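Local coordinates for HD domain-containing protein (PDB 2HEK) that binds zinc and guanosine diphosphate and probably hydrolyses deoxyguanosine triphosphate, at residues Leu203-Glu207 against Leu339-Ile343; Phe179-Leu185 against Asn208-Ser212; Val320-Asn324 against Lys334-Glu338; Phe44-His49 against Arg168-Cys173. All coordinates share one frame. Residues are numbered along the deposited sequence.

Contact 1: residues Leu203-Glu207 against Leu339-Ile343; sequences LRALE and LSPLI
A capped helix start is set against the first turn of helix 203-221, here residues Leu-203 to Glu-207, with Leu-203 opposite Ser-340 (CA atoms 7.5 Å apart) and Glu-207 opposite Ile-343 (6.7 Å). Follow the other segment from Leu-339: its CB lies 4.1 Å from CD2 of Leu-203, and its carbonyl O is 3.7 Å from that same CD2. Ser-340, extended at phi/psi -120/106, is the N-cap of helix 341-345. With chi1 at t, its OG accepts from Ile-343 N at 3.0 Å, the classic capping bond, and donates to Glu-207 OE2 in a very short 2.5 Å hydrogen bond. Glu-207 (m, t) is held for this by its own helix, since Arg-204 NE makes a 2.9 Å salt bridge to Glu-207 OE1. Pro-341 then opens the helix. Leu-342 brings CB within 4.1 Å of Glu-207 OE2, and Ile-343 (m, t) extends its CD1 to 3.8 Å from both Leu-206 CD2 and Glu-207 CG. A buried polar link is thus bordered by aliphatic packing. Strand 326-329 lines the apolar part, Val-327 touching Leu-203, Leu-206 and Leu-339, while Tyr-214 and Val-218 of the second subunit pack on Leu-342 and Arg-204.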
loop_
_atom_site.group_PDB
_atom_site.type_symbol
_atom_site.label_atom_id
_atom_site.label_comp_id
_atom_site.label_asym_id
_atom_site.label_seq_id
_atom_site.Cartn_x
_atom_site.Cartn_y
_atom_site.Cartn_z
ATOM N N LEU A 203 17.028 2.462 -15.424
ATOM C CA LEU A 203 17.588 1.095 -15.431
ATOM C C LEU A 203 17.045 0.196 -14.319
ATOM O O LEU A 203 16.729 -0.979 -14.567
ATOM C CB LEU A 203 19.101 1.105 -15.371
ATOM C CG LEU A 203 19.779 -0.180 -15.875
ATOM C CD1 LEU A 203 19.200 -0.713 -17.199
ATOM C CD2 LEU A 203 21.294 0.072 -16.048
ATOM N N ARG A 204 16.950 0.746 -13.111
ATOM C CA ARG A 204 16.368 0.040 -11.966
ATOM C C ARG A 204 14.890 -0.278 -12.178
ATOM O O ARG A 204 14.448 -1.392 -11.901
ATOM C CB ARG A 204 16.512 0.871 -10.694
ATOM C CG ARG A 204 17.945 1.307 -10.365
ATOM C CD ARG A 204 18.766 0.189 -9.789
ATOM N NE ARG A 204 19.480 -0.600 -10.780
ATOM C CZ ARG A 204 20.665 -0.258 -11.278
ATOM N NH1 ARG A 204 21.244 0.876 -10.887
ATOM N NH2 ARG A 204 21.270 -1.038 -12.173
ATOM N N ALA A 205 14.118 0.702 -12.652
ATOM C CA ALA A 205 12.705 0.458 -12.973
ATOM C C ALA A 205 12.561 -0.645 -14.015
ATOM O O ALA A 205 11.608 -1.423 -13.961
ATOM C CB ALA A 205 12.006 1.739 -13.446
ATOM N N LEU A 206 13.471 -0.713 -14.987
ATOM C CA LEU A 206 13.412 -1.806 -15.996
ATOM C C LEU A 206 13.721 -3.174 -15.372
ATOM O O LEU A 206 13.033 -4.153 -15.633
ATOM C CB LEU A 206 14.391 -1.536 -17.161
ATOM C CG LEU A 206 14.547 -2.637 -18.223
ATOM C CD1 LEU A 206 13.233 -2.938 -18.967
ATOM C CD2 LEU A 206 15.709 -2.318 -19.208
ATOM N N GLU A 207 14.788 -3.237 -14.562
ATOM C CA GLU A 207 15.095 -4.424 -13.768
ATOM C C GLU A 207 13.860 -4.854 -12.966
ATOM O O GLU A 207 13.513 -6.030 -12.957
ATOM C CB GLU A 207 16.289 -4.119 -12.815
ATOM C CG GLU A 207 17.629 -4.048 -13.597
ATOM C CD GLU A 207 18.846 -3.697 -12.749
ATOM O OE1 GLU A 207 18.672 -3.233 -11.602
ATOM O OE2 GLU A 207 19.975 -3.882 -13.266
ATOM N N LEU A 339 24.390 -2.709 -20.284
ATOM C CA LEU A 339 24.476 -1.792 -19.133
ATOM C C LEU A 339 24.089 -2.395 -17.774
ATOM O O LEU A 339 24.436 -1.834 -16.750
ATOM C CB LEU A 339 23.676 -0.497 -19.377
ATOM C CG LEU A 339 23.997 0.318 -20.642
ATOM C CD1 LEU A 339 23.270 1.647 -20.604
ATOM C CD2 LEU A 339 25.504 0.525 -20.818
ATOM N N SER A 340 23.347 -3.501 -17.762
ATOM C CA SER A 340 22.917 -4.140 -16.486
ATOM C C SER A 340 23.466 -5.561 -16.437
ATOM O O SER A 340 22.967 -6.454 -17.159
ATOM C CB SER A 340 21.369 -4.134 -16.342
ATOM O OG SER A 340 20.864 -4.979 -15.282
ATOM N N PRO A 341 24.504 -5.793 -15.599
ATOM C CA PRO A 341 24.961 -7.182 -15.462
ATOM C C PRO A 341 23.796 -8.103 -15.019
ATOM O O PRO A 341 23.713 -9.262 -15.460
ATOM C CB PRO A 341 26.044 -7.097 -14.372
ATOM C CG PRO A 341 26.527 -5.656 -14.420
ATOM C CD PRO A 341 25.276 -4.863 -14.746
ATOM N N LEU A 342 22.884 -7.583 -14.193
ATOM C CA LEU A 342 21.810 -8.452 -13.677
ATOM C C LEU A 342 20.882 -8.921 -14.831
ATOM O O LEU A 342 20.615 -10.119 -15.014
ATOM C CB LEU A 342 21.022 -7.741 -12.583
ATOM C CG LEU A 342 19.700 -8.457 -12.255
ATOM C CD1 LEU A 342 20.012 -9.697 -11.495
ATOM C CD2 LEU A 342 18.714 -7.595 -11.507
ATOM N N ILE A 343 20.409 -7.975 -15.621
ATOM C CA ILE A 343 19.606 -8.309 -16.788
ATOM C C ILE A 343 20.369 -9.283 -17.715
ATOM O O ILE A 343 19.784 -10.262 -18.240
ATOM C CB ILE A 343 19.191 -7.034 -17.528
ATOM C CG1 ILE A 343 18.198 -6.227 -16.662
ATOM C CG2 ILE A 343 18.607 -7.361 -18.861
ATOM C CD1 ILE A 343 17.738 -4.919 -17.292
#

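Contact 2: residues Phe179-Leu185 against Asn208-Ser212; sequences FFDYDRL and NFLIS. With GOL (glycerol), chain X.
Tyr-182 lays its ring face over the edge of Phe-209, a T-shaped pair with centroids 5.0 Å apart and planes at 78°. Tyr-182 is the N-cap residue of helix 183-187, and the segment from Phe-179 runs into that helix through an Asx turn, Asp-181 OD1 accepting from Asp-183 N at 3.0 Å. Opposite runs the middle of helix 203-221, closest at Phe-179 and Ser-212 (CA atoms 6.1 Å apart). Tyr-182 (chi1 m) donates from OH to Ser-212 OG at 2.8 Å, which donates to Phe-209 O at 2.9 Å. Phe-180, also m, takes Ser-212 CB over its ring face, a CH-pi contact 4.0 Å from the centroid. Leu-185 CD2 packs 3.8 Å from Phe-209 CB, and Met-163 of helix 160-173 touches both Tyr-182 and Leu-185. Earlier in the loop, Asn-208 ND2 donates to Phe-179 O at 3.0 Å, while a glycerol, probably from the crystallisation liquor, joins the two residues: its O1 accepts from Phe-179 N at 2.7 Å and lies 2.8 Å from Asn-208 OD1.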
loop_
_atom_site.group_PDB
_atom_site.type_symbol
_atom_site.label_atom_id
_atom_site.label_comp_id
_atom_site.label_asym_id
_atom_site.label_seq_id
_atom_site.Cartn_x
_atom_site.Cartn_y
_atom_site.Cartn_z
ATOM N N PHE A 179 6.998 -5.861 -7.555
ATOM C CA PHE A 179 6.468 -4.503 -7.434
ATOM C C PHE A 179 5.835 -4.159 -8.785
ATOM O O PHE A 179 6.503 -4.125 -9.768
ATOM C CB PHE A 179 7.564 -3.475 -7.033
ATOM C CG PHE A 179 7.049 -2.047 -6.897
ATOM C CD1 PHE A 179 6.074 -1.718 -5.954
ATOM C CD2 PHE A 179 7.542 -1.029 -7.710
ATOM C CE1 PHE A 179 5.579 -0.388 -5.819
ATOM C CE2 PHE A 179 7.054 0.314 -7.587
ATOM C CZ PHE A 179 6.077 0.631 -6.640
ATOM N N PHE A 180 4.555 -3.841 -8.826
ATOM C CA PHE A 180 3.883 -3.698 -10.102
ATOM C C PHE A 180 3.376 -2.275 -10.531
ATOM O O PHE A 180 2.466 -2.150 -11.397
ATOM C CB PHE A 180 2.751 -4.730 -10.140
ATOM C CG PHE A 180 3.227 -6.182 -9.986
ATOM C CD1 PHE A 180 3.407 -6.774 -8.723
ATOM C CD2 PHE A 180 3.500 -6.941 -11.111
ATOM C CE1 PHE A 180 3.809 -8.142 -8.602
ATOM C CE2 PHE A 180 3.914 -8.295 -10.984
ATOM C CZ PHE A 180 4.074 -8.891 -9.741
ATOM N N ASP A 181 3.981 -1.219 -9.982
ATOM C CA ASP A 181 3.562 0.129 -10.275
ATOM C C ASP A 181 4.605 0.705 -11.231
ATOM O O ASP A 181 5.745 1.018 -10.824
ATOM C CB ASP A 181 3.430 0.965 -8.980
ATOM C CG ASP A 181 3.106 2.467 -9.234
ATOM O OD1 ASP A 181 3.334 3.008 -10.349
ATOM O OD2 ASP A 181 2.632 3.118 -8.272
ATOM N N TYR A 182 4.208 0.835 -12.504
ATOM C CA TYR A 182 5.147 1.222 -13.550
ATOM C C TYR A 182 5.115 2.731 -13.911
ATOM O O TYR A 182 5.557 3.119 -14.950
ATOM C CB TYR A 182 5.014 0.286 -14.767
ATOM C CG TYR A 182 4.964 -1.239 -14.465
ATOM C CD1 TYR A 182 3.913 -2.017 -14.959
ATOM C CD2 TYR A 182 5.926 -1.875 -13.660
ATOM C CE1 TYR A 182 3.818 -3.383 -14.683
ATOM C CE2 TYR A 182 5.830 -3.259 -13.372
ATOM C CZ TYR A 182 4.770 -3.994 -13.906
ATOM O OH TYR A 182 4.635 -5.360 -13.700
ATOM N N ASP A 183 4.641 3.584 -13.010
ATOM C CA ASP A 183 4.653 5.034 -13.198
ATOM C C ASP A 183 6.075 5.548 -13.433
ATOM O O ASP A 183 6.334 6.311 -14.369
ATOM C CB ASP A 183 4.083 5.679 -11.947
ATOM C CG ASP A 183 3.660 7.089 -12.166
ATOM O OD1 ASP A 183 4.544 8.002 -12.090
ATOM O OD2 ASP A 183 2.430 7.283 -12.381
ATOM N N ARG A 184 7.000 5.117 -12.585
ATOM C CA ARG A 184 8.416 5.411 -12.751
ATOM C C ARG A 184 8.962 4.911 -14.084
ATOM O O ARG A 184 9.612 5.673 -14.799
ATOM C CB ARG A 184 9.249 4.870 -11.559
ATOM C CG ARG A 184 10.777 5.125 -11.684
ATOM C CD ARG A 184 11.121 6.632 -11.834
ATOM N NE ARG A 184 12.558 6.817 -11.712
ATOM C CZ ARG A 184 13.190 7.987 -11.783
ATOM N NH1 ARG A 184 12.501 9.115 -11.937
ATOM N NH2 ARG A 184 14.516 8.021 -11.662
ATOM N N LEU A 185 8.682 3.658 -14.443
ATOM C CA LEU A 185 9.182 3.119 -15.708
ATOM C C LEU A 185 8.666 3.963 -16.861
ATOM O O LEU A 185 9.453 4.409 -17.711
ATOM C CB LEU A 185 8.758 1.647 -15.913
ATOM C CG LEU A 185 9.272 0.989 -17.193
ATOM C CD1 LEU A 185 10.841 1.085 -17.420
ATOM C CD2 LEU A 185 8.792 -0.459 -17.296
ATOM N N ASN A 208 13.216 -3.924 -12.264
ATOM C CA ASN A 208 12.062 -4.282 -11.454
ATOM C C ASN A 208 10.934 -4.862 -12.331
ATOM O O ASN A 208 10.278 -5.840 -11.974
ATOM C CB ASN A 208 11.522 -3.056 -10.695
ATOM C CG ASN A 208 10.242 -3.374 -9.963
ATOM O OD1 ASN A 208 10.238 -4.214 -9.099
ATOM N ND2 ASN A 208 9.139 -2.765 -10.366
ATOM N N PHE A 209 10.701 -4.233 -13.470
ATOM C CA PHE A 209 9.663 -4.698 -14.405
ATOM C C PHE A 209 9.912 -6.138 -14.857
ATOM O O PHE A 209 9.009 -6.976 -14.804
ATOM C CB PHE A 209 9.589 -3.722 -15.597
ATOM C CG PHE A 209 8.664 -4.176 -16.672
ATOM C CD1 PHE A 209 7.289 -4.061 -16.509
ATOM C CD2 PHE A 209 9.165 -4.796 -17.819
ATOM C CE1 PHE A 209 6.395 -4.528 -17.514
ATOM C CE2 PHE A 209 8.285 -5.265 -18.841
ATOM C CZ PHE A 209 6.889 -5.119 -18.673
ATOM N N LEU A 210 11.140 -6.454 -15.268
ATOM C CA LEU A 210 11.475 -7.817 -15.711
ATOM C C LEU A 210 11.373 -8.859 -14.591
ATOM O O LEU A 210 10.945 -9.982 -14.850
ATOM C CB LEU A 210 12.888 -7.870 -16.351
ATOM C CG LEU A 210 13.027 -6.928 -17.565
ATOM C CD1 LEU A 210 14.512 -6.737 -17.869
ATOM C CD2 LEU A 210 12.249 -7.513 -18.804
ATOM N N ILE A 211 11.765 -8.487 -13.365
ATOM C CA ILE A 211 11.626 -9.381 -12.199
ATOM C C ILE A 211 10.154 -9.589 -11.860
ATOM O O ILE A 211 9.698 -10.732 -11.565
ATOM C CB ILE A 211 12.301 -8.818 -10.930
ATOM C CG1 ILE A 211 13.812 -8.659 -11.116
ATOM C CG2 ILE A 211 12.015 -9.747 -9.754
ATOM C CD1 ILE A 211 14.539 -9.898 -11.552
ATOM N N SER A 212 9.383 -8.507 -11.906
ATOM C CA SER A 212 7.939 -8.639 -11.650
ATOM C C SER A 212 7.306 -9.586 -12.674
ATOM O O SER A 212 6.463 -10.441 -12.335
ATOM C CB SER A 212 7.282 -7.265 -11.575
ATOM O OG SER A 212 6.891 -6.800 -12.877
HETATM C C1 GOL X . 10.187 -7.414 -7.165
HETATM O O1 GOL X . 9.450 -6.777 -8.196
HETATM C C2 GOL X . 10.527 -6.402 -6.080
HETATM O O2 GOL X . 11.223 -5.305 -6.625
HETATM C C3 GOL X . 11.370 -6.990 -4.953
HETATM O O3 GOL X . 11.130 -6.238 -3.760
#

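Contact 3: residues Val320-Asn324 against Lys334-Glu338; sequences VYGGN and KKAHE
Side-chain reach, more than backbone proximity, joins the irregular segment Val-320 to Asn-324 to the strand end and the weakly bonded helical turn of Lys-334 to Glu-338: the nearest CA pairs, Asn-324 with Lys-335 and Gly-323 with His-337, are still 6.7 and 7.0 Å apart. Tyr-321, on an extended backbone (phi/psi -141/128) with chi1 at t, sends its hydroxyl straight at the other segment. His-337 answers with the p rotamer (chi1 57°, chi2 -81°), and Tyr-321 OH and His-337 ND1 share a 2.7 Å hydrogen bond. The two rings meet rim to rim, centroids 5.5 Å apart and planes at 58°. Ala-336 sits beside the phenol, its CB 3.8 Å from Tyr-321 OH. This is a connection closed round a beta hairpin: strands 326-329 and 332-335 follow the first segment, the latter ending in Lys-334 and Lys-335, at one side of a mixed four-stranded sheet, and Ala-336 is backbone-bonded to Ile-325. Gly-323 has positive phi (77/6), and its carbonyl O faces the edge of the imidazole, 3.6 Å from His-337 CE1. The same O lies 3.2 Å from CE of Lys-335, whose side chain bends through m, m and then runs t, t, carrying NZ to 3.6 Å from Asn-324 CA and into a weak hydrogen bond with Tyr-326. Glu-338 (m, t) folds back within its own segment, where OE2 accepts from Lys-335 N at 3.0 Å.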
loop_
_atom_site.group_PDB
_atom_site.type_symbol
_atom_site.label_atom_id
_atom_site.label_comp_id
_atom_site.label_asym_id
_atom_site.label_seq_id
_atom_site.Cartn_x
_atom_site.Cartn_y
_atom_site.Cartn_z
ATOM N N VAL A 320 13.050 -14.688 -19.806
ATOM C CA VAL A 320 12.781 -13.641 -18.828
ATOM C C VAL A 320 13.303 -12.300 -19.365
ATOM O O VAL A 320 12.804 -11.224 -19.004
ATOM C CB VAL A 320 13.475 -14.019 -17.512
ATOM C CG1 VAL A 320 13.493 -12.854 -16.492
ATOM C CG2 VAL A 320 12.830 -15.297 -16.931
ATOM N N TYR A 321 14.316 -12.372 -20.225
ATOM C CA TYR A 321 14.789 -11.202 -20.945
ATOM C C TYR A 321 15.141 -11.658 -22.362
ATOM O O TYR A 321 15.890 -12.616 -22.529
ATOM C CB TYR A 321 16.009 -10.609 -20.262
ATOM C CG TYR A 321 16.757 -9.593 -21.121
ATOM C CD1 TYR A 321 16.124 -8.430 -21.568
ATOM C CD2 TYR A 321 18.094 -9.791 -21.471
ATOM C CE1 TYR A 321 16.804 -7.488 -22.360
ATOM C CE2 TYR A 321 18.787 -8.857 -22.261
ATOM C CZ TYR A 321 18.138 -7.708 -22.697
ATOM O OH TYR A 321 18.807 -6.767 -23.475
ATOM N N GLY A 322 14.597 -10.979 -23.362
ATOM C CA GLY A 322 14.767 -11.397 -24.768
ATOM C C GLY A 322 15.963 -10.846 -25.540
ATOM O O GLY A 322 16.113 -11.149 -26.728
ATOM N N GLY A 323 16.806 -10.043 -24.889
ATOM C CA GLY A 323 18.008 -9.476 -25.518
ATOM C C GLY A 323 17.796 -8.289 -26.460
ATOM O O GLY A 323 18.748 -7.819 -27.087
ATOM N N ASN A 324 16.564 -7.794 -26.538
ATOM C CA ASN A 324 16.161 -6.790 -27.519
ATOM C C ASN A 324 15.557 -5.516 -26.913
ATOM O O ASN A 324 14.594 -4.958 -27.450
ATOM C CB ASN A 324 15.121 -7.368 -28.480
ATOM C CG ASN A 324 15.640 -8.568 -29.248
ATOM O OD1 ASN A 324 16.792 -8.589 -29.677
ATOM N ND2 ASN A 324 14.788 -9.571 -29.422
ATOM N N LYS A 334 22.392 1.700 -26.046
ATOM C CA LYS A 334 22.939 0.372 -25.777
ATOM C C LYS A 334 21.809 -0.657 -25.640
ATOM O O LYS A 334 20.650 -0.291 -25.445
ATOM C CB LYS A 334 23.753 0.386 -24.478
ATOM C CG LYS A 334 24.817 1.485 -24.356
ATOM C CD LYS A 334 26.128 1.120 -25.062
ATOM C CE LYS A 334 27.295 1.973 -24.547
ATOM N NZ LYS A 334 28.258 2.290 -25.633
ATOM N N LYS A 335 22.158 -1.936 -25.751
ATOM C CA LYS A 335 21.300 -3.026 -25.289
ATOM C C LYS A 335 21.287 -3.029 -23.760
ATOM O O LYS A 335 22.317 -2.743 -23.139
ATOM C CB LYS A 335 21.850 -4.363 -25.766
ATOM C CG LYS A 335 21.742 -4.621 -27.247
ATOM C CD LYS A 335 20.305 -4.741 -27.691
ATOM C CE LYS A 335 20.191 -5.637 -28.904
ATOM N NZ LYS A 335 18.874 -5.432 -29.543
ATOM N N ALA A 336 20.137 -3.358 -23.152
ATOM C CA ALA A 336 20.000 -3.334 -21.677
ATOM C C ALA A 336 20.991 -4.218 -20.942
ATOM O O ALA A 336 21.459 -3.863 -19.850
ATOM C CB ALA A 336 18.546 -3.693 -21.247
ATOM N N HIS A 337 21.261 -5.403 -21.493
ATOM C CA HIS A 337 22.277 -6.287 -20.917
ATOM C C HIS A 337 23.699 -5.693 -20.996
ATOM O O HIS A 337 24.528 -5.977 -20.125
ATOM C CB HIS A 337 22.234 -7.697 -21.523
ATOM C CG HIS A 337 22.394 -7.733 -23.006
ATOM N ND1 HIS A 337 21.354 -7.471 -23.871
ATOM C CD2 HIS A 337 23.465 -8.030 -23.782
ATOM C CE1 HIS A 337 21.775 -7.605 -25.117
ATOM N NE2 HIS A 337 23.054 -7.937 -25.091
ATOM N N GLU A 338 23.965 -4.845 -22.003
ATOM C CA GLU A 338 25.266 -4.130 -22.081
ATOM C C GLU A 338 25.483 -3.215 -20.867
ATOM O O GLU A 338 26.624 -2.991 -20.451
ATOM C CB GLU A 338 25.428 -3.346 -23.398
ATOM C CG GLU A 338 25.448 -4.226 -24.644
ATOM C CD GLU A 338 25.617 -3.461 -25.971
ATOM O OE1 GLU A 338 26.333 -3.999 -26.838
ATOM O OE2 GLU A 338 25.052 -2.354 -26.165
#

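Contact 4: residues Phe44-His49 against Arg168-Cys173; sequences FPSAQH and RDAYFC
Next to the zinc site of the HD domain, and reaching one of the two GDP pockets through Pro-45, the loop Phe-44 to His-49 packs on the last turns of helix 160-173. Phe-44 to Ala-47 form a type I turn, closed by Ala-47 N to Phe-44 O at 3.0 Å, and Ala-47 then centres an inverse gamma turn. Its CA is 5.0 Å from that of Cys-173. His-49, chi1 p, lies over Phe-172, chi1 m, in an offset stack: centroids 4.6 Å apart, planes at 21°, with His-49 CB 3.6 Å above the Phe-172 centroid, almost on the ring normal. The helix beneath is the one that supplies the zinc ligand Asp-161 of this HD domain. One turn before Phe-172, the aliphatic part of Arg-168 packs beside the His-49 ring, while its guanidinium pairs with Asp-164 and Asp-7; Asp-169 OD2 is hydrogen-bonded to Tyr-221 OH. Towards the helix end, Ser-46 CB rests 3.2 Å from Phe-172 O, and Cys-173 SG touches Ala-47 CB at 3.9 Å and lies obliquely 4.8 Å from the Phe-44 ring centroid. One water bridges the two backbones, accepting from Ser-46 N at 3.1 Å and donating to Cys-173 O at 2.9 Å.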
loop_
_atom_site.group_PDB
_atom_site.type_symbol
_atom_site.label_atom_id
_atom_site.label_comp_id
_atom_site.label_asym_id
_atom_site.label_seq_id
_atom_site.Cartn_x
_atom_site.Cartn_y
_atom_site.Cartn_z
ATOM N N PHE A 44 -6.533 -19.676 -8.152
ATOM C CA PHE A 44 -6.392 -18.335 -7.499
ATOM C C PHE A 44 -7.792 -17.741 -7.452
ATOM O O PHE A 44 -8.237 -17.168 -8.441
ATOM C CB PHE A 44 -5.470 -17.397 -8.322
ATOM C CG PHE A 44 -4.038 -17.850 -8.346
ATOM C CD1 PHE A 44 -3.579 -18.756 -9.328
ATOM C CD2 PHE A 44 -3.141 -17.411 -7.352
ATOM C CE1 PHE A 44 -2.237 -19.230 -9.303
ATOM C CE2 PHE A 44 -1.788 -17.884 -7.337
ATOM C CZ PHE A 44 -1.353 -18.761 -8.316
ATOM N N PRO A 45 -8.532 -17.960 -6.346
ATOM C CA PRO A 45 -9.989 -17.737 -6.386
ATOM C C PRO A 45 -10.431 -16.323 -6.771
ATOM O O PRO A 45 -11.487 -16.162 -7.391
ATOM C CB PRO A 45 -10.430 -18.089 -4.940
ATOM C CG PRO A 45 -9.429 -19.141 -4.533
ATOM C CD PRO A 45 -8.125 -18.560 -5.059
ATOM N N SER A 46 -9.601 -15.330 -6.469
ATOM C CA SER A 46 -9.973 -13.919 -6.707
ATOM C C SER A 46 -9.629 -13.448 -8.146
ATOM O O SER A 46 -9.863 -12.285 -8.477
ATOM C CB SER A 46 -9.292 -13.047 -5.663
ATOM O OG SER A 46 -9.887 -13.251 -4.358
ATOM N N ALA A 47 -9.126 -14.357 -9.002
ATOM C CA ALA A 47 -8.786 -14.023 -10.417
ATOM C C ALA A 47 -10.039 -13.901 -11.255
ATOM O O ALA A 47 -10.185 -14.598 -12.272
ATOM C CB ALA A 47 -7.845 -15.094 -11.061
ATOM N N GLN A 48 -10.911 -12.974 -10.881
ATOM C CA GLN A 48 -12.227 -12.843 -11.544
ATOM C C GLN A 48 -12.258 -11.696 -12.555
ATOM O O GLN A 48 -13.272 -11.472 -13.186
ATOM C CB GLN A 48 -13.301 -12.573 -10.467
ATOM C CG GLN A 48 -13.423 -13.683 -9.412
ATOM C CD GLN A 48 -14.073 -14.900 -9.986
ATOM O OE1 GLN A 48 -13.876 -15.989 -9.516
ATOM N NE2 GLN A 48 -14.842 -14.717 -11.027
ATOM N N HIS A 49 -11.155 -10.956 -12.686
ATOM C CA HIS A 49 -11.131 -9.778 -13.573
ATOM C C HIS A 49 -11.331 -10.205 -15.040
ATOM O O HIS A 49 -10.958 -11.356 -15.441
ATOM C CB HIS A 49 -9.813 -9.014 -13.429
ATOM C CG HIS A 49 -8.595 -9.903 -13.448
ATOM N ND1 HIS A 49 -7.518 -9.694 -14.295
ATOM C CD2 HIS A 49 -8.286 -10.994 -12.712
ATOM C CE1 HIS A 49 -6.599 -10.617 -14.073
ATOM N NE2 HIS A 49 -7.053 -11.436 -13.137
ATOM N N ARG A 168 -2.604 -5.974 -13.163
ATOM C CA ARG A 168 -3.957 -6.382 -12.831
ATOM C C ARG A 168 -3.996 -7.868 -12.370
ATOM O O ARG A 168 -4.700 -8.219 -11.399
ATOM C CB ARG A 168 -4.888 -6.142 -14.055
ATOM C CG ARG A 168 -6.416 -6.361 -13.793
ATOM C CD ARG A 168 -7.315 -5.914 -15.024
ATOM N NE ARG A 168 -6.911 -4.553 -15.400
ATOM C CZ ARG A 168 -7.375 -3.447 -14.833
ATOM N NH1 ARG A 168 -8.343 -3.501 -13.911
ATOM N NH2 ARG A 168 -6.865 -2.289 -15.191
ATOM N N ASP A 169 -3.256 -8.738 -13.075
ATOM C CA ASP A 169 -3.169 -10.153 -12.713
ATOM C C ASP A 169 -2.621 -10.274 -11.294
ATOM O O ASP A 169 -3.164 -11.033 -10.509
ATOM C CB ASP A 169 -2.311 -10.948 -13.712
ATOM C CG ASP A 169 -2.944 -11.029 -15.121
ATOM O OD1 ASP A 169 -4.107 -10.631 -15.302
ATOM O OD2 ASP A 169 -2.263 -11.486 -16.059
ATOM N N ALA A 170 -1.602 -9.477 -10.950
ATOM C CA ALA A 170 -0.990 -9.537 -9.603
ATOM C C ALA A 170 -2.008 -9.065 -8.576
ATOM O O ALA A 170 -2.135 -9.647 -7.528
ATOM C CB ALA A 170 0.229 -8.661 -9.528
ATOM N N TYR A 171 -2.724 -7.989 -8.888
ATOM C CA TYR A 171 -3.668 -7.364 -7.962
ATOM C C TYR A 171 -4.798 -8.332 -7.628
ATOM O O TYR A 171 -5.193 -8.459 -6.473
ATOM C CB TYR A 171 -4.252 -6.084 -8.610
ATOM C CG TYR A 171 -5.147 -5.278 -7.696
ATOM C CD1 TYR A 171 -4.597 -4.317 -6.831
ATOM C CD2 TYR A 171 -6.563 -5.449 -7.723
ATOM C CE1 TYR A 171 -5.420 -3.559 -5.964
ATOM C CE2 TYR A 171 -7.402 -4.659 -6.915
ATOM C CZ TYR A 171 -6.793 -3.716 -6.026
ATOM O OH TYR A 171 -7.561 -2.959 -5.162
ATOM N N PHE A 172 -5.335 -9.014 -8.629
ATOM C CA PHE A 172 -6.484 -9.902 -8.391
ATOM C C PHE A 172 -6.061 -11.296 -7.948
ATOM O O PHE A 172 -6.758 -11.916 -7.158
ATOM C CB PHE A 172 -7.376 -10.036 -9.641
ATOM C CG PHE A 172 -8.231 -8.820 -9.905
ATOM C CD1 PHE A 172 -7.699 -7.690 -10.518
ATOM C CD2 PHE A 172 -9.576 -8.817 -9.570
ATOM C CE1 PHE A 172 -8.473 -6.557 -10.758
ATOM C CE2 PHE A 172 -10.379 -7.651 -9.827
ATOM C CZ PHE A 172 -9.789 -6.522 -10.399
ATOM N N CYS A 173 -4.976 -11.838 -8.491
ATOM C CA CYS A 173 -4.521 -13.173 -8.004
ATOM C C CYS A 173 -4.030 -13.119 -6.579
ATOM O O CYS A 173 -4.208 -14.093 -5.849
ATOM C CB CYS A 173 -3.439 -13.806 -8.882
ATOM S SG CYS A 173 -4.055 -14.217 -10.518
HETATM O O HOH W 1 -6.680 -15.561 -5.605
#

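How the contacts relate
Contacts 1, 2 and 3 form one continuous packed region. Contacts 1 and 2 take successive turns of helix 203-221, their centres 11 Å apart, and Ile-343 CD1 meets Leu-210 CD1 at 3.7 Å. Contact 3 is nested in the loop that contact 1 closes, centres 9 Å apart; Ile-343 CG2 touches Tyr-321 CD2 at 3.6 Å. Contact 2 links to contact 4: Phe-180 CE1 packs 3.7 Å from Ala-170 CB. In contact 4 the side chain of Arg-168 comes about 4 Å from that of zinc ligand His-54, and Pro-45 touches a GDP; the side chain of Phe-209 stays about 9 Å from that of ligand Asp-161. Contacts 1 and 3 lie away from both sites.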